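PDB 4AB5: transcriptional regulator, LYSR family from Neisseria meningitidis, which probably regulates transcription of methionine-biosynthesis genes as a MetR-like, DNA-binding LysR family factor, of which this chain is the regulatory domain. Local coordinates for residues 98-109 and 146-154; 117-125 and 175-183. All blocks are in the same frame, centred on the assembly; numbering follows the deposited sequence.

Contact 1: residues 98-109 and 146-154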
loop_
_atom_site.group_PDB
_atom_site.type_symbol
_atom_site.label_atom_id
_atom_site.label_comp_id
_atom_site.label_asym_id
_atom_site.label_seq_id
_atom_site.Cartn_x
_atom_site.Cartn_y
_atom_site.Cartn_z
ATOM N N TRP B 98 -27.321 3.663 1.462
ATOM C CA TRP B 98 -27.264 2.661 0.400
ATOM C C TRP B 98 -27.753 1.316 0.922
ATOM O O TRP B 98 -27.186 0.780 1.880
ATOM C CB TRP B 98 -25.841 2.512 -0.164
ATOM C CG TRP B 98 -25.263 3.744 -0.800
ATOM C CD1 TRP B 98 -25.906 4.919 -1.064
ATOM C CD2 TRP B 98 -23.923 3.903 -1.287
ATOM N NE1 TRP B 98 -25.049 5.803 -1.674
ATOM C CE2 TRP B 98 -23.828 5.201 -1.837
ATOM C CE3 TRP B 98 -22.793 3.067 -1.327
ATOM C CZ2 TRP B 98 -22.636 5.700 -2.379
ATOM C CZ3 TRP B 98 -21.624 3.551 -1.900
ATOM C CH2 TRP B 98 -21.552 4.852 -2.411
ATOM N N THR B 99 -28.820 0.776 0.309
ATOM C CA THR B 99 -29.361 -0.542 0.668
ATOM C C THR B 99 -28.493 -1.581 -0.057
ATOM O O THR B 99 -27.792 -1.218 -1.005
ATOM C CB THR B 99 -30.850 -0.668 0.237
ATOM O OG1 THR B 99 -30.952 -0.604 -1.186
ATOM C CG2 THR B 99 -31.751 0.386 0.870
ATOM N N ALA B 100 -28.555 -2.857 0.348
ATOM C CA ALA B 100 -27.815 -3.949 -0.298
ATOM C C ALA B 100 -28.094 -3.991 -1.820
ATOM O O ALA B 100 -27.163 -4.163 -2.615
ATOM C CB ALA B 100 -28.191 -5.277 0.342
ATOM N N GLU B 101 -29.365 -3.750 -2.211
ATOM C CA GLU B 101 -29.861 -3.709 -3.594
ATOM C C GLU B 101 -29.239 -2.590 -4.454
ATOM O O GLU B 101 -29.219 -2.717 -5.678
ATOM C CB GLU B 101 -31.397 -3.597 -3.609
ATOM C CG GLU B 101 -32.136 -4.870 -3.199
ATOM C CD GLU B 101 -32.189 -5.241 -1.725
ATOM O OE1 GLU B 101 -31.817 -4.400 -0.871
ATOM O OE2 GLU B 101 -32.607 -6.383 -1.424
ATOM N N ASP B 102 -28.727 -1.504 -3.824
ATOM C CA ASP B 102 -28.086 -0.378 -4.527
ATOM C C ASP B 102 -26.717 -0.745 -5.122
ATOM O O ASP B 102 -26.218 -0.034 -5.997
ATOM C CB ASP B 102 -27.990 0.872 -3.630
ATOM C CG ASP B 102 -29.321 1.504 -3.263
ATOM O OD1 ASP B 102 -30.220 1.553 -4.131
ATOM O OD2 ASP B 102 -29.449 1.993 -2.125
ATOM N N PHE B 103 -26.137 -1.866 -4.660
ATOM C CA PHE B 103 -24.860 -2.417 -5.099
ATOM C C PHE B 103 -25.005 -3.320 -6.340
ATOM O O PHE B 103 -24.006 -3.554 -7.015
ATOM C CB PHE B 103 -24.209 -3.211 -3.949
ATOM C CG PHE B 103 -23.815 -2.391 -2.741
ATOM C CD1 PHE B 103 -24.727 -2.144 -1.719
ATOM C CD2 PHE B 103 -22.526 -1.872 -2.619
ATOM C CE1 PHE B 103 -24.364 -1.380 -0.608
ATOM C CE2 PHE B 103 -22.166 -1.106 -1.508
ATOM C CZ PHE B 103 -23.084 -0.868 -0.510
ATOM N N ILE B 104 -26.234 -3.816 -6.641
ATOM C CA ILE B 104 -26.544 -4.727 -7.756
ATOM C C ILE B 104 -25.880 -4.409 -9.117
ATOM O O ILE B 104 -25.164 -5.252 -9.656
ATOM C CB ILE B 104 -28.058 -5.113 -7.848
ATOM C CG1 ILE B 104 -28.462 -6.025 -6.673
ATOM C CG2 ILE B 104 -28.408 -5.787 -9.202
ATOM C CD1 ILE B 104 -29.949 -6.206 -6.443
ATOM N N GLY B 105 -26.105 -3.222 -9.644
ATOM C CA GLY B 105 -25.536 -2.845 -10.936
ATOM C C GLY B 105 -24.074 -2.434 -10.954
ATOM O O GLY B 105 -23.349 -2.751 -11.899
ATOM N N GLU B 106 -23.650 -1.715 -9.901
ATOM C CA GLU B 106 -22.352 -1.091 -9.682
ATOM C C GLU B 106 -21.160 -2.041 -9.593
ATOM O O GLU B 106 -21.288 -3.136 -9.052
ATOM C CB GLU B 106 -22.417 -0.226 -8.407
ATOM C CG GLU B 106 -22.859 1.225 -8.597
ATOM C CD GLU B 106 -24.269 1.526 -9.049
ATOM O OE1 GLU B 106 -25.200 1.358 -8.230
ATOM O OE2 GLU B 106 -24.429 2.063 -10.170
ATOM N N THR B 107 -19.978 -1.573 -10.064
ATOM C CA THR B 107 -18.690 -2.270 -9.972
ATOM C C THR B 107 -18.169 -1.984 -8.557
ATOM O O THR B 107 -18.139 -0.827 -8.141
ATOM C CB THR B 107 -17.717 -1.768 -11.087
ATOM O OG1 THR B 107 -18.153 -2.263 -12.353
ATOM C CG2 THR B 107 -16.266 -2.198 -10.866
ATOM N N LEU B 108 -17.781 -3.027 -7.815
ATOM C CA LEU B 108 -17.267 -2.881 -6.459
ATOM C C LEU B 108 -15.734 -2.962 -6.447
ATOM O O LEU B 108 -15.160 -3.939 -6.932
ATOM C CB LEU B 108 -17.907 -3.929 -5.512
ATOM C CG LEU B 108 -17.639 -3.782 -3.986
ATOM C CD1 LEU B 108 -18.227 -2.487 -3.420
ATOM C CD2 LEU B 108 -18.179 -4.967 -3.228
ATOM N N ILE B 109 -15.078 -1.918 -5.923
ATOM C CA ILE B 109 -13.617 -1.867 -5.807
ATOM C C ILE B 109 -13.211 -2.285 -4.397
ATOM O O ILE B 109 -13.680 -1.703 -3.420
ATOM C CB ILE B 109 -12.994 -0.528 -6.293
ATOM C CG1 ILE B 109 -13.609 -0.105 -7.649
ATOM C CG2 ILE B 109 -11.457 -0.645 -6.394
ATOM C CD1 ILE B 109 -13.561 1.322 -7.930
ATOM N N LEU B 146 -9.820 5.458 -8.483
ATOM C CA LEU B 146 -10.695 4.669 -9.343
ATOM C C LEU B 146 -12.164 5.025 -9.057
ATOM O O LEU B 146 -12.947 5.207 -9.996
ATOM C CB LEU B 146 -10.448 3.166 -9.133
ATOM C CG LEU B 146 -9.204 2.569 -9.787
ATOM C CD1 LEU B 146 -9.016 1.146 -9.341
ATOM C CD2 LEU B 146 -9.270 2.637 -11.302
ATOM N N VAL B 147 -12.516 5.176 -7.763
ATOM C CA VAL B 147 -13.859 5.579 -7.332
ATOM C C VAL B 147 -14.161 7.006 -7.872
ATOM O O VAL B 147 -15.193 7.211 -8.512
ATOM C CB VAL B 147 -14.069 5.435 -5.788
ATOM C CG1 VAL B 147 -15.411 5.999 -5.357
ATOM C CG2 VAL B 147 -13.963 3.976 -5.344
ATOM N N ALA B 148 -13.216 7.952 -7.676
ATOM C CA ALA B 148 -13.297 9.356 -8.117
ATOM C C ALA B 148 -13.458 9.518 -9.633
ATOM O O ALA B 148 -14.061 10.494 -10.092
ATOM C CB ALA B 148 -12.076 10.120 -7.637
ATOM N N SER B 149 -12.910 8.562 -10.406
ATOM C CA SER B 149 -12.958 8.537 -11.876
ATOM C C SER B 149 -14.213 7.795 -12.379
ATOM O O SER B 149 -14.336 7.538 -13.581
ATOM C CB SER B 149 -11.690 7.893 -12.430
ATOM O OG SER B 149 -10.528 8.564 -11.962
ATOM N N ARG B 150 -15.153 7.477 -11.448
ATOM C CA ARG B 150 -16.421 6.769 -11.683
ATOM C C ARG B 150 -16.229 5.350 -12.227
ATOM O O ARG B 150 -17.084 4.838 -12.948
ATOM C CB ARG B 150 -17.405 7.612 -12.530
ATOM C CG ARG B 150 -18.071 8.740 -11.751
ATOM C CD ARG B 150 -19.157 9.456 -12.533
ATOM N NE ARG B 150 -20.339 8.609 -12.742
ATOM C CZ ARG B 150 -21.472 9.017 -13.306
ATOM N NH1 ARG B 150 -21.605 10.271 -13.717
ATOM N NH2 ARG B 150 -22.481 8.172 -13.464
ATOM N N ARG B 151 -15.106 4.706 -11.848
ATOM C CA ARG B 151 -14.762 3.342 -12.269
ATOM C C ARG B 151 -15.461 2.268 -11.433
ATOM O O ARG B 151 -15.392 1.077 -11.755
ATOM C CB ARG B 151 -13.229 3.141 -12.313
ATOM C CG ARG B 151 -12.560 3.862 -13.476
ATOM C CD ARG B 151 -12.930 3.191 -14.781
ATOM N NE ARG B 151 -12.500 3.942 -15.953
ATOM C CZ ARG B 151 -13.308 4.683 -16.695
ATOM N NH1 ARG B 151 -14.596 4.788 -16.382
ATOM N NH2 ARG B 151 -12.839 5.331 -17.752
ATOM N N GLY B 152 -16.148 2.716 -10.390
ATOM C CA GLY B 152 -16.892 1.874 -9.463
ATOM C C GLY B 152 -17.128 2.564 -8.138
ATOM O O GLY B 152 -16.925 3.780 -8.015
ATOM N N ILE B 153 -17.598 1.782 -7.148
ATOM C CA ILE B 153 -17.845 2.214 -5.764
ATOM C C ILE B 153 -17.045 1.333 -4.797
ATOM O O ILE B 153 -16.550 0.284 -5.206
ATOM C CB ILE B 153 -19.361 2.281 -5.417
ATOM C CG1 ILE B 153 -20.060 0.897 -5.554
ATOM C CG2 ILE B 153 -20.075 3.384 -6.234
ATOM C CD1 ILE B 153 -21.414 0.795 -4.885
ATOM N N ALA B 154 -16.898 1.754 -3.531
ATOM C CA ALA B 154 -16.154 0.981 -2.531
ATOM C C ALA B 154 -16.708 1.176 -1.136
ATOM O O ALA B 154 -17.490 2.094 -0.910
ATOM C CB ALA B 154 -14.679 1.371 -2.552
#
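Ile153, in the loop after helix 140-148, packs its side chain against Phe103, Glu106 and Trp98. Its CG1 lies between the backbone N and the carbonyl carbon (chi1 61°), an orientation that lets CG1 pass beside Thr107 O and Glu106 CB and carries CD1 on to Phe103 and Trp98. CD1 ends 3.7 Å from Phe103 CD2, the two side chains crossing at about a right angle, and 4.1 Å from Trp98 CZ3. The indole itself is anchored elsewhere, through NE1 to the carbonyl of Leu92.

The backbones clasp just beside this cluster. Ile153 N donates to Thr107 O at 2.8 Å, and Ile109 N donates to Ile153 O at 2.7 Å; the second bond is almost straight, 174° at the hydrogen. Gly152 CA comes within 3.3 Å of Thr107 O. A second apolar knot forms around Ile109, whose CD1 touches Val147 CG2 at 3.7 Å and also meets Leu146 CB and Gly152 CA.

Toward Arg151 the contact thins: Thr107 CG2 meets only the carbonyl oxygen of Arg151 across it, at 3.5 Å, while the arginine side chain heads off toward Asp40 of the second subunit, a long and weak ion pair. Arg150, with positive phi, closes the helix in a Schellman motif, after which the chain turns back to run beside strand 108-110. The single bridge between Leu108 and Ile153 thus joins a helix-exit loop to a strand edge within the periplasmic-binding-protein-like fold of LysR regulatory domains.

Contact 2: residues 117-125 and 175-183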
loop_
_atom_site.group_PDB
_atom_site.type_symbol
_atom_site.label_atom_id
_atom_site.label_comp_id
_atom_site.label_asym_id
_atom_site.label_seq_id
_atom_site.Cartn_x
_atom_site.Cartn_y
_atom_site.Cartn_z
HETATM N N MSE B 117 -13.007 -12.165 4.045
HETATM C CA MSE B 117 -12.243 -11.111 4.704
HETATM C C MSE B 117 -12.849 -9.726 4.500
HETATM O O MSE B 117 -12.363 -8.768 5.096
HETATM C CB MSE B 117 -10.796 -11.119 4.226
HETATM C CG MSE B 117 -9.888 -11.943 5.097
HETATM SE SE MSE B 117 -8.882 -13.176 4.004
HETATM C CE MSE B 117 -9.767 -14.870 4.572
ATOM N N LEU B 118 -13.891 -9.606 3.668
ATOM C CA LEU B 118 -14.509 -8.303 3.436
ATOM C C LEU B 118 -15.861 -8.182 4.139
ATOM O O LEU B 118 -16.766 -8.952 3.846
ATOM C CB LEU B 118 -14.617 -7.984 1.928
ATOM C CG LEU B 118 -13.346 -8.093 1.090
ATOM C CD1 LEU B 118 -13.680 -8.207 -0.376
ATOM C CD2 LEU B 118 -12.412 -6.935 1.348
ATOM N N ASP B 119 -15.985 -7.205 5.063
ATOM C CA ASP B 119 -17.176 -6.930 5.869
ATOM C C ASP B 119 -18.445 -6.677 5.077
ATOM O O ASP B 119 -19.462 -7.297 5.383
ATOM C CB ASP B 119 -16.919 -5.817 6.887
ATOM C CG ASP B 119 -16.422 -6.296 8.248
ATOM O OD1 ASP B 119 -15.753 -7.345 8.307
ATOM O OD2 ASP B 119 -16.680 -5.605 9.242
ATOM N N LEU B 120 -18.393 -5.801 4.049
ATOM C CA LEU B 120 -19.547 -5.510 3.188
ATOM C C LEU B 120 -20.087 -6.778 2.485
ATOM O O LEU B 120 -21.224 -7.136 2.788
ATOM C CB LEU B 120 -19.295 -4.334 2.214
ATOM C CG LEU B 120 -20.295 -4.194 1.040
ATOM C CD1 LEU B 120 -21.597 -3.578 1.484
ATOM C CD2 LEU B 120 -19.701 -3.397 -0.076
ATOM N N PRO B 121 -19.306 -7.514 1.643
ATOM C CA PRO B 121 -19.844 -8.747 1.041
ATOM C C PRO B 121 -20.337 -9.783 2.048
ATOM O O PRO B 121 -21.462 -10.262 1.915
ATOM C CB PRO B 121 -18.671 -9.273 0.206
ATOM C CG PRO B 121 -17.866 -8.040 -0.123
ATOM C CD PRO B 121 -17.940 -7.243 1.140
ATOM N N LYS B 122 -19.526 -10.089 3.072
ATOM C CA LYS B 122 -19.833 -11.077 4.110
ATOM C C LYS B 122 -21.113 -10.784 4.926
ATOM O O LYS B 122 -21.960 -11.675 5.069
ATOM C CB LYS B 122 -18.606 -11.297 5.028
ATOM C CG LYS B 122 -18.848 -12.178 6.255
ATOM C CD LYS B 122 -17.562 -12.720 6.863
ATOM C CE LYS B 122 -16.985 -11.824 7.927
ATOM N NZ LYS B 122 -15.796 -12.436 8.589
ATOM N N LYS B 123 -21.225 -9.563 5.477
ATOM C CA LYS B 123 -22.329 -9.162 6.352
ATOM C C LYS B 123 -23.579 -8.641 5.656
ATOM O O LYS B 123 -24.616 -8.531 6.313
ATOM C CB LYS B 123 -21.848 -8.095 7.359
ATOM C CG LYS B 123 -20.803 -8.575 8.362
ATOM C CD LYS B 123 -20.066 -7.403 8.977
ATOM C CE LYS B 123 -19.678 -7.685 10.407
ATOM N NZ LYS B 123 -18.726 -6.675 10.931
ATOM N N ILE B 124 -23.488 -8.250 4.372
ATOM C CA ILE B 124 -24.608 -7.600 3.679
ATOM C C ILE B 124 -25.011 -8.210 2.329
ATOM O O ILE B 124 -26.190 -8.490 2.114
ATOM C CB ILE B 124 -24.324 -6.056 3.573
ATOM C CG1 ILE B 124 -23.834 -5.442 4.936
ATOM C CG2 ILE B 124 -25.468 -5.263 2.899
ATOM C CD1 ILE B 124 -24.542 -4.179 5.516
ATOM N N LEU B 125 -24.047 -8.354 1.418
ATOM C CA LEU B 125 -24.221 -8.797 0.035
ATOM C C LEU B 125 -24.457 -10.307 -0.104
ATOM O O LEU B 125 -25.517 -10.696 -0.597
ATOM C CB LEU B 125 -23.001 -8.337 -0.799
ATOM C CG LEU B 125 -22.979 -6.931 -1.444
ATOM C CD1 LEU B 125 -23.676 -5.867 -0.610
ATOM C CD2 LEU B 125 -21.572 -6.506 -1.737
ATOM N N ILE B 175 -23.912 2.757 4.661
ATOM C CA ILE B 175 -24.214 1.450 4.080
ATOM C C ILE B 175 -25.258 0.814 4.990
ATOM O O ILE B 175 -24.916 0.425 6.110
ATOM C CB ILE B 175 -22.951 0.546 3.944
ATOM C CG1 ILE B 175 -21.964 1.113 2.917
ATOM C CG2 ILE B 175 -23.344 -0.912 3.603
ATOM C CD1 ILE B 175 -20.570 0.507 2.996
ATOM N N THR B 176 -26.529 0.718 4.518
ATOM C CA THR B 176 -27.637 0.096 5.264
ATOM C C THR B 176 -28.250 1.036 6.328
ATOM O O THR B 176 -27.556 1.920 6.844
ATOM C CB THR B 176 -27.231 -1.350 5.695
ATOM O OG1 THR B 176 -27.689 -2.283 4.722
ATOM C CG2 THR B 176 -27.637 -1.733 7.113
ATOM N N ALA B 177 -29.557 0.875 6.608
ATOM C CA ALA B 177 -30.285 1.671 7.603
ATOM C C ALA B 177 -29.654 1.554 9.012
ATOM O O ALA B 177 -29.600 2.545 9.750
ATOM C CB ALA B 177 -31.745 1.249 7.639
ATOM N N ASP B 178 -29.147 0.348 9.351
ATOM C CA ASP B 178 -28.466 0.030 10.606
ATOM C C ASP B 178 -26.980 0.432 10.579
ATOM O O ASP B 178 -26.341 0.495 11.628
ATOM C CB ASP B 178 -28.582 -1.479 10.893
ATOM C CG ASP B 178 -29.997 -2.006 11.096
ATOM O OD1 ASP B 178 -30.934 -1.179 11.221
ATOM O OD2 ASP B 178 -30.165 -3.246 11.155
ATOM N N GLY B 179 -26.451 0.687 9.382
ATOM C CA GLY B 179 -25.048 1.019 9.171
ATOM C C GLY B 179 -24.187 -0.232 9.107
ATOM O O GLY B 179 -24.688 -1.346 9.306
ATOM N N LEU B 180 -22.883 -0.065 8.818
ATOM C CA LEU B 180 -21.943 -1.186 8.748
ATOM C C LEU B 180 -20.751 -0.922 9.661
ATOM O O LEU B 180 -19.964 -0.011 9.416
ATOM C CB LEU B 180 -21.505 -1.411 7.299
ATOM C CG LEU B 180 -20.800 -2.701 6.899
ATOM C CD1 LEU B 180 -21.361 -3.960 7.522
ATOM C CD2 LEU B 180 -20.617 -2.720 5.463
ATOM N N GLN B 181 -20.638 -1.699 10.726
ATOM C CA GLN B 181 -19.584 -1.535 11.707
ATOM C C GLN B 181 -18.581 -2.681 11.676
ATOM O O GLN B 181 -18.979 -3.838 11.617
ATOM C CB GLN B 181 -20.202 -1.387 13.115
ATOM C CG GLN B 181 -19.224 -0.868 14.173
ATOM C CD GLN B 181 -19.708 -1.039 15.597
ATOM O OE1 GLN B 181 -20.096 -2.128 16.034
ATOM N NE2 GLN B 181 -19.618 0.026 16.373
ATOM N N SER B 182 -17.283 -2.354 11.734
ATOM C CA SER B 182 -16.198 -3.329 11.844
ATOM C C SER B 182 -15.745 -3.344 13.291
ATOM O O SER B 182 -15.701 -2.293 13.927
ATOM C CB SER B 182 -15.024 -2.955 10.950
ATOM O OG SER B 182 -15.307 -3.281 9.600
ATOM N N LYS B 183 -15.434 -4.535 13.813
ATOM C CA LYS B 183 -14.967 -4.716 15.181
ATOM C C LYS B 183 -13.553 -5.306 15.148
ATOM O O LYS B 183 -13.348 -6.358 14.546
ATOM C CB LYS B 183 -15.938 -5.606 15.968
ATOM C CG LYS B 183 -17.291 -4.952 16.239
ATOM C CD LYS B 183 -18.263 -5.943 16.858
ATOM C CE LYS B 183 -19.630 -5.352 17.103
ATOM N NZ LYS B 183 -19.663 -4.523 18.338
HETATM O O HOH W 1 -15.587 -7.038 11.630
#
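Lys123 and Asp119, one turn apart on helix 119-125, grip the chain at Gln181 and Ser182. Followed outward, the lysine begins with CB 4.2 Å from Leu180 CD1; its CD runs past the same methyl at 4.0 Å, CE approaches Gln181 O, and NZ donates to that oxygen at 2.9 Å, in the carbonyl plane. The side chain stays almost fully stretched, and NZ at its end also forms a salt bridge with Asp119 OD2. Ser182 OG donates to this OD2 at 2.7 Å, from the opposite face of the carboxylate plane to Lys123 NZ. A water adds a third donor to OD2, and the nearby ammonium probably favours the charged form of the aspartate.

Beside this polar cluster, Leu120 and Ile124 make the apolar part of the contact. Ile124 CD1 meets Leu180 CD1 tip to tip at 3.8 Å and also approaches Thr176 OG1, while the side chains of Leu120 and Ile175 cross at about a right angle, with Leu120 CD1 3.8 Å from Ile175 CG2. The axis of helix 119-125 makes 115° with that of residues 181-183, part of strand 171-189. Leu120 also touches Ala155 of strand 154-157, and strand 72-86 pairs with Leu180 and Ser182.

In the fold
Contacts 1 and 2 have centres about 14 Å apart on the same side of the chain's centre, and their segments alternate along the sequence. They meet directly: Trp98 O lies 2.7 Å from Thr176 N, a probable hydrogen bond, and Phe103 CE2 packs 3.7 Å from Leu120 CD2. Leu108 CD1 reaches that same leucine methyl at 3.8 Å, while Ala100 CB touches Ile124 CG2. Leu120 therefore joins the two, sharing its side chain between residues 98-109 and 175-183. Contact 1 lies farther out, about 20 Å from the chain's centre against 12 Å for contact 2, and has the second subunit within reach.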